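Local coordinates for protein phosphoribosylaminoimidazole-succinocarboxamide synthase (PDB 3U55) that catalyses the ATP-dependent joining of L-aspartate to the carboxylate of 5-amino-1-(5-phosphoribosyl)imidazole-4-carboxylate, a step of de novo purine biosynthesis, at residues Val90-Val95 with Lys155-Leu160; Val117-Lys122 with Lys148-Ala153. All coordinates share one frame; numbering follows the deposited sequence.

Contact 1. Residues Val90-Val95 with Lys155-Leu160; sequences VVVRNV and KVNEIL. With SO4 (sulfate ion), chain B.
N94 and N157 face each other amide to amide and close a ring of two hydrogen bonds between segment 90-95, where the chain turns a corner at N94, and helix 143-165. N157 ND2 gives a hydrogen to N94 OD1 at 2.8 Å, and N94 ND2 returns one to N157 OD1, also at 2.8 Å. Both bonds are nearly straight, and each reaches an oxygen lone pair in the carbonyl plane. The amide planes lie only 13° apart, the evidence that the pair forms a flat, cyclic amide dimer whose two bonds fix the rotation of both groups. N157 gets there because its CG stands anti to the backbone N (chi1 -175°), carrying the amide straight out from the helix. N94 ND2 has a second acceptor, L171 O.

The tight part lies beside this pair, where V92 CG1 comes to 3.6 Å from N157 CG; V92 and N157 are both buried. The amide pair opens at N94, which is partly exposed and also touches K161; on the outer side of the helix K155 and E158 are exposed. R93 points away from the helix, and its guanidinium meets a sulfate, probably from the crystallisation liquor, edge-on: R93 NH2 lies 2.5 Å from sulfate O1, too short for the bond length to be trusted, whereas the bond from R93 NH1 to sulfate O3 is weak at 3.4 Å. S99 N and R198 NH1 also hold this anion.

The contact is thus helix-on-sheet packing, with R93 on the opposite side of the strand from the helix. Strand 84-93 runs between antiparallel neighbours 111-121 and 169-180, and P115 of the first and L171 and F174 of the second also pack against N157.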
loop_
_atom_site.group_PDB
_atom_site.type_symbol
_atom_site.label_atom_id
_atom_site.label_comp_id
_atom_site.label_asym_id
_atom_site.label_seq_id
_atom_site.Cartn_x
_atom_site.Cartn_y
_atom_site.Cartn_z
ATOM N N VAL A 90 -12.104 1.132 2.420
ATOM C CA VAL A 90 -11.661 -0.256 2.561
ATOM C C VAL A 90 -12.199 -1.023 1.367
ATOM O O VAL A 90 -13.412 -1.139 1.189
ATOM C CB VAL A 90 -12.148 -0.877 3.887
ATOM C CG1 VAL A 90 -11.636 -2.317 4.055
ATOM C CG2 VAL A 90 -11.700 -0.019 5.071
ATOM N N VAL A 91 -11.290 -1.521 0.538
ATOM C CA VAL A 91 -11.686 -2.195 -0.694
ATOM C C VAL A 91 -11.426 -3.708 -0.589
ATOM O O VAL A 91 -10.307 -4.127 -0.297
ATOM C CB VAL A 91 -10.944 -1.583 -1.912
ATOM C CG1 VAL A 91 -11.352 -2.287 -3.191
ATOM C CG2 VAL A 91 -11.202 -0.059 -2.001
ATOM N N VAL A 92 -12.461 -4.513 -0.819
ATOM C CA VAL A 92 -12.315 -5.972 -0.852
ATOM C C VAL A 92 -12.451 -6.426 -2.300
ATOM O O VAL A 92 -13.371 -6.010 -2.983
ATOM C CB VAL A 92 -13.362 -6.697 0.044
ATOM C CG1 VAL A 92 -13.125 -8.214 0.052
ATOM C CG2 VAL A 92 -13.299 -6.191 1.470
ATOM N N ARG A 93 -11.536 -7.280 -2.758
ATOM C CA ARG A 93 -11.511 -7.691 -4.167
ATOM C C ARG A 93 -11.448 -9.221 -4.286
ATOM O O ARG A 93 -10.593 -9.871 -3.676
ATOM C CB ARG A 93 -10.333 -7.022 -4.907
ATOM C CG ARG A 93 -9.933 -5.624 -4.341
ATOM C CD ARG A 93 -8.847 -4.904 -5.173
ATOM N NE ARG A 93 -9.444 -4.355 -6.378
ATOM C CZ ARG A 93 -9.522 -3.070 -6.712
ATOM N NH1 ARG A 93 -8.986 -2.096 -5.970
ATOM N NH2 ARG A 93 -10.133 -2.765 -7.838
ATOM N N ASN A 94 -12.379 -9.771 -5.068
ATOM C CA ASN A 94 -12.480 -11.208 -5.335
ATOM C C ASN A 94 -11.996 -11.561 -6.739
ATOM O O ASN A 94 -11.464 -12.658 -6.981
ATOM C CB ASN A 94 -13.935 -11.647 -5.203
ATOM C CG ASN A 94 -14.485 -11.431 -3.813
ATOM O OD1 ASN A 94 -13.921 -11.920 -2.824
ATOM N ND2 ASN A 94 -15.592 -10.705 -3.725
ATOM N N VAL A 95 -12.204 -10.624 -7.658
ATOM C CA VAL A 95 -11.849 -10.781 -9.063
ATOM C C VAL A 95 -11.033 -9.558 -9.459
ATOM O O VAL A 95 -11.317 -8.447 -8.991
ATOM C CB VAL A 95 -13.123 -10.888 -9.934
ATOM C CG1 VAL A 95 -12.785 -10.932 -11.418
ATOM C CG2 VAL A 95 -13.948 -12.104 -9.531
ATOM N N LYS A 155 -16.000 -10.605 6.343
ATOM C CA LYS A 155 -17.297 -11.237 6.619
ATOM C C LYS A 155 -18.391 -10.676 5.698
ATOM O O LYS A 155 -19.148 -11.440 5.087
ATOM C CB LYS A 155 -17.685 -11.094 8.098
ATOM C CG LYS A 155 -19.060 -11.667 8.420
ATOM C CD LYS A 155 -19.355 -11.703 9.908
ATOM C CE LYS A 155 -20.820 -12.093 10.122
ATOM N NZ LYS A 155 -21.186 -12.131 11.568
ATOM N N VAL A 156 -18.457 -9.348 5.597
ATOM C CA VAL A 156 -19.353 -8.665 4.652
ATOM C C VAL A 156 -19.184 -9.241 3.251
ATOM O O VAL A 156 -20.171 -9.547 2.568
ATOM C CB VAL A 156 -19.099 -7.135 4.629
ATOM C CG1 VAL A 156 -19.836 -6.463 3.456
ATOM C CG2 VAL A 156 -19.512 -6.504 5.977
ATOM N N ASN A 157 -17.930 -9.393 2.832
ATOM C CA ASN A 157 -17.638 -9.989 1.532
ATOM C C ASN A 157 -18.313 -11.347 1.369
ATOM O O ASN A 157 -19.005 -11.558 0.383
ATOM C CB ASN A 157 -16.137 -10.094 1.304
ATOM C CG ASN A 157 -15.784 -10.595 -0.096
ATOM O OD1 ASN A 157 -16.386 -10.193 -1.096
ATOM N ND2 ASN A 157 -14.796 -11.480 -0.166
ATOM N N GLU A 158 -18.132 -12.243 2.340
ATOM C CA GLU A 158 -18.728 -13.586 2.263
ATOM C C GLU A 158 -20.250 -13.534 2.115
ATOM O O GLU A 158 -20.814 -14.205 1.247
ATOM C CB GLU A 158 -18.327 -14.443 3.473
ATOM C CG GLU A 158 -16.851 -14.844 3.503
ATOM C CD GLU A 158 -16.399 -15.576 2.244
ATOM O OE1 GLU A 158 -15.514 -15.050 1.527
ATOM O OE2 GLU A 158 -16.937 -16.668 1.962
ATOM N N ILE A 159 -20.900 -12.733 2.958
ATOM C CA ILE A 159 -22.358 -12.574 2.946
ATOM C C ILE A 159 -22.872 -12.040 1.612
ATOM O O ILE A 159 -23.806 -12.608 1.032
ATOM C CB ILE A 159 -22.849 -11.634 4.080
ATOM C CG1 ILE A 159 -22.453 -12.195 5.451
ATOM C CG2 ILE A 159 -24.367 -11.413 3.987
ATOM C CD1 ILE A 159 -22.198 -11.122 6.512
ATOM N N LEU A 160 -22.268 -10.952 1.132
ATOM C CA LEU A 160 -22.702 -10.328 -0.120
ATOM C C LEU A 160 -22.443 -11.219 -1.329
ATOM O O LEU A 160 -23.327 -11.385 -2.166
ATOM C CB LEU A 160 -22.045 -8.958 -0.321
ATOM C CG LEU A 160 -22.348 -7.859 0.704
ATOM C CD1 LEU A 160 -21.591 -6.594 0.311
ATOM C CD2 LEU A 160 -23.847 -7.576 0.817
HETATM S S SO4 B . -10.645 0.896 -8.181
HETATM O O1 SO4 B . -10.354 -0.438 -8.675
HETATM O O2 SO4 B . -12.082 1.142 -8.193
HETATM O O3 SO4 B . -10.111 1.001 -6.823
HETATM O O4 SO4 B . -10.006 1.883 -9.043
#

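Contact 2. Residues Val117-Lys122 with Lys148-Ala153; sequences VELYYK and KIEEIA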
loop_
_atom_site.group_PDB
_atom_site.type_symbol
_atom_site.label_atom_id
_atom_site.label_comp_id
_atom_site.label_asym_id
_atom_site.label_seq_id
_atom_site.Cartn_x
_atom_site.Cartn_y
_atom_site.Cartn_z
ATOM N N VAL A 117 -7.661 -7.351 0.541
ATOM C CA VAL A 117 -8.211 -6.163 1.219
ATOM C C VAL A 117 -7.188 -5.045 1.097
ATOM O O VAL A 117 -6.004 -5.243 1.391
ATOM C CB VAL A 117 -8.551 -6.429 2.716
ATOM C CG1 VAL A 117 -9.142 -5.172 3.387
ATOM C CG2 VAL A 117 -9.521 -7.601 2.851
ATOM N N GLU A 118 -7.645 -3.885 0.626
ATOM C CA GLU A 118 -6.785 -2.720 0.467
ATOM C C GLU A 118 -7.331 -1.580 1.300
ATOM O O GLU A 118 -8.548 -1.374 1.370
ATOM C CB GLU A 118 -6.703 -2.282 -0.999
ATOM C CG GLU A 118 -6.049 -3.309 -1.923
ATOM C CD GLU A 118 -6.254 -3.002 -3.400
ATOM O OE1 GLU A 118 -7.039 -2.092 -3.744
ATOM O OE2 GLU A 118 -5.643 -3.697 -4.232
ATOM N N LEU A 119 -6.426 -0.854 1.948
ATOM C CA LEU A 119 -6.807 0.334 2.713
ATOM C C LEU A 119 -6.362 1.573 1.960
ATOM O O LEU A 119 -5.223 1.642 1.492
ATOM C CB LEU A 119 -6.148 0.317 4.096
ATOM C CG LEU A 119 -6.382 -0.937 4.949
ATOM C CD1 LEU A 119 -5.502 -0.929 6.198
ATOM C CD2 LEU A 119 -7.853 -1.036 5.333
ATOM N N TYR A 120 -7.266 2.542 1.846
ATOM C CA TYR A 120 -6.969 3.824 1.216
ATOM C C TYR A 120 -7.222 4.939 2.207
ATOM O O TYR A 120 -8.228 4.949 2.910
ATOM C CB TYR A 120 -7.790 4.041 -0.058
ATOM C CG TYR A 120 -7.411 3.081 -1.152
ATOM C CD1 TYR A 120 -6.429 3.414 -2.086
ATOM C CD2 TYR A 120 -8.015 1.823 -1.240
ATOM C CE1 TYR A 120 -6.053 2.527 -3.080
ATOM C CE2 TYR A 120 -7.651 0.927 -2.235
ATOM C CZ TYR A 120 -6.673 1.289 -3.154
ATOM O OH TYR A 120 -6.302 0.407 -4.137
ATOM N N TYR A 121 -6.272 5.854 2.276
ATOM C CA TYR A 121 -6.387 7.014 3.149
ATOM C C TYR A 121 -7.239 8.086 2.467
ATOM O O TYR A 121 -6.871 8.584 1.407
ATOM C CB TYR A 121 -4.985 7.531 3.475
ATOM C CG TYR A 121 -4.927 8.860 4.194
ATOM C CD1 TYR A 121 -5.836 9.179 5.204
ATOM C CD2 TYR A 121 -3.936 9.788 3.881
ATOM C CE1 TYR A 121 -5.770 10.414 5.873
ATOM C CE2 TYR A 121 -3.861 11.012 4.543
ATOM C CZ TYR A 121 -4.780 11.318 5.528
ATOM O OH TYR A 121 -4.688 12.536 6.174
ATOM N N LYS A 122 -8.377 8.430 3.069
ATOM C CA LYS A 122 -9.257 9.460 2.506
ATOM C C LYS A 122 -8.638 10.838 2.706
ATOM O O LYS A 122 -8.588 11.350 3.824
ATOM C CB LYS A 122 -10.656 9.404 3.123
ATOM C CG LYS A 122 -11.516 8.254 2.630
ATOM C CD LYS A 122 -12.893 8.242 3.307
ATOM C CE LYS A 122 -13.781 9.398 2.850
ATOM N NZ LYS A 122 -14.392 9.133 1.520
ATOM N N LYS A 148 -9.885 -5.495 13.289
ATOM C CA LYS A 148 -11.349 -5.552 13.405
ATOM C C LYS A 148 -12.042 -5.100 12.122
ATOM O O LYS A 148 -13.005 -5.731 11.668
ATOM C CB LYS A 148 -11.848 -4.719 14.591
ATOM C CG LYS A 148 -11.665 -5.382 15.956
ATOM C CD LYS A 148 -12.148 -4.465 17.080
ATOM C CE LYS A 148 -12.371 -5.241 18.383
ATOM N NZ LYS A 148 -11.160 -6.007 18.806
ATOM N N ILE A 149 -11.543 -4.009 11.543
ATOM C CA ILE A 149 -12.077 -3.471 10.287
ATOM C C ILE A 149 -11.977 -4.491 9.142
ATOM O O ILE A 149 -12.958 -4.719 8.433
ATOM C CB ILE A 149 -11.386 -2.131 9.904
ATOM C CG1 ILE A 149 -11.891 -0.996 10.809
ATOM C CG2 ILE A 149 -11.628 -1.790 8.431
ATOM C CD1 ILE A 149 -10.969 0.240 10.836
ATOM N N GLU A 150 -10.807 -5.106 8.972
ATOM C CA GLU A 150 -10.630 -6.092 7.890
ATOM C C GLU A 150 -11.452 -7.365 8.116
ATOM O O GLU A 150 -11.969 -7.948 7.167
ATOM C CB GLU A 150 -9.146 -6.403 7.648
ATOM C CG GLU A 150 -8.372 -5.156 7.199
ATOM C CD GLU A 150 -7.018 -5.434 6.572
ATOM O OE1 GLU A 150 -6.387 -6.473 6.878
ATOM O OE2 GLU A 150 -6.569 -4.568 5.787
ATOM N N GLU A 151 -11.591 -7.766 9.377
ATOM C CA GLU A 151 -12.424 -8.910 9.748
ATOM C C GLU A 151 -13.882 -8.674 9.352
ATOM O O GLU A 151 -14.513 -9.538 8.723
ATOM C CB GLU A 151 -12.290 -9.177 11.257
ATOM C CG GLU A 151 -13.092 -10.347 11.779
ATOM C CD GLU A 151 -12.880 -10.565 13.271
ATOM O OE1 GLU A 151 -12.796 -11.735 13.688
ATOM O OE2 GLU A 151 -12.778 -9.569 14.023
ATOM N N ILE A 152 -14.401 -7.491 9.687
ATOM C CA ILE A 152 -15.751 -7.098 9.295
ATOM C C ILE A 152 -15.881 -7.103 7.762
ATOM O O ILE A 152 -16.800 -7.713 7.217
ATOM C CB ILE A 152 -16.150 -5.703 9.856
ATOM C CG1 ILE A 152 -16.219 -5.723 11.391
ATOM C CG2 ILE A 152 -17.502 -5.270 9.295
ATOM C CD1 ILE A 152 -16.205 -4.306 12.031
ATOM N N ALA A 153 -14.945 -6.444 7.080
ATOM C CA ALA A 153 -14.973 -6.354 5.620
ATOM C C ALA A 153 -14.975 -7.728 4.952
ATOM O O ALA A 153 -15.710 -7.950 3.985
ATOM C CB ALA A 153 -13.793 -5.518 5.112
HETATM O O HOH W 1 -4.664 -4.561 3.892
#
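E150 reaches from helix 143-165 across V117 and L119 of strand 111-121, in the helix-on-antiparallel-sheet layer of the SAICAR synthetase fold. Its chain is extended beyond CG, which carries the carboxylate from the helix to the strand. V117 meets it at a slant: CG1 lies 3.6 Å from E150 OE2 and 3.8 Å from CD. L119 instead stands at about a right angle to the glutamate; L119 CG, CD1 and CD2 all lie 3.7-3.8 Å from E150 OE2, so the isopropyl end faces that oxygen. V117 and L119 both point toward the helix, as alternate residues of a strand do, while E118 between them points away.

A buried carboxylate among aliphatic groups needs polar partners, and E150 has them on both oxygens. OE1 is hydrogen-bonded to Y133 OH and to Y134 OH of the second subunit, so the site borders the dimer interface; V117 also packs on that Y134. On the strand's other side, Y120 OH donates to E118 OE1 at 2.6 Å, approaching from 56° out of the carboxylate plane. Across the contact, one water donates both its hydrogens, to E150 OE2 at 2.7 Å and to V117 O at 2.9 Å.

Both contacts are buried and seat helix 143-165 on neighbouring strands of one antiparallel sheet, contact 2 nested in the chain loop that contact 1 closes. Their centres are 10 Å apart. Contact 1 pairs two neutral amides directly, within a single subunit; contact 2 sets a carboxylate against aliphatic side chains, bridges helix to strand through water and draws on the second subunit. Strand joins strand where V91 O lies 2.8 Å from E118 N, a probable hydrogen bond, and strand joins helix where V92 CG2 packs on A153 CB at 3.7 Å. On the sheet face turned from the helix, the R93-E118 salt bridge links the two strands beside the sulfate.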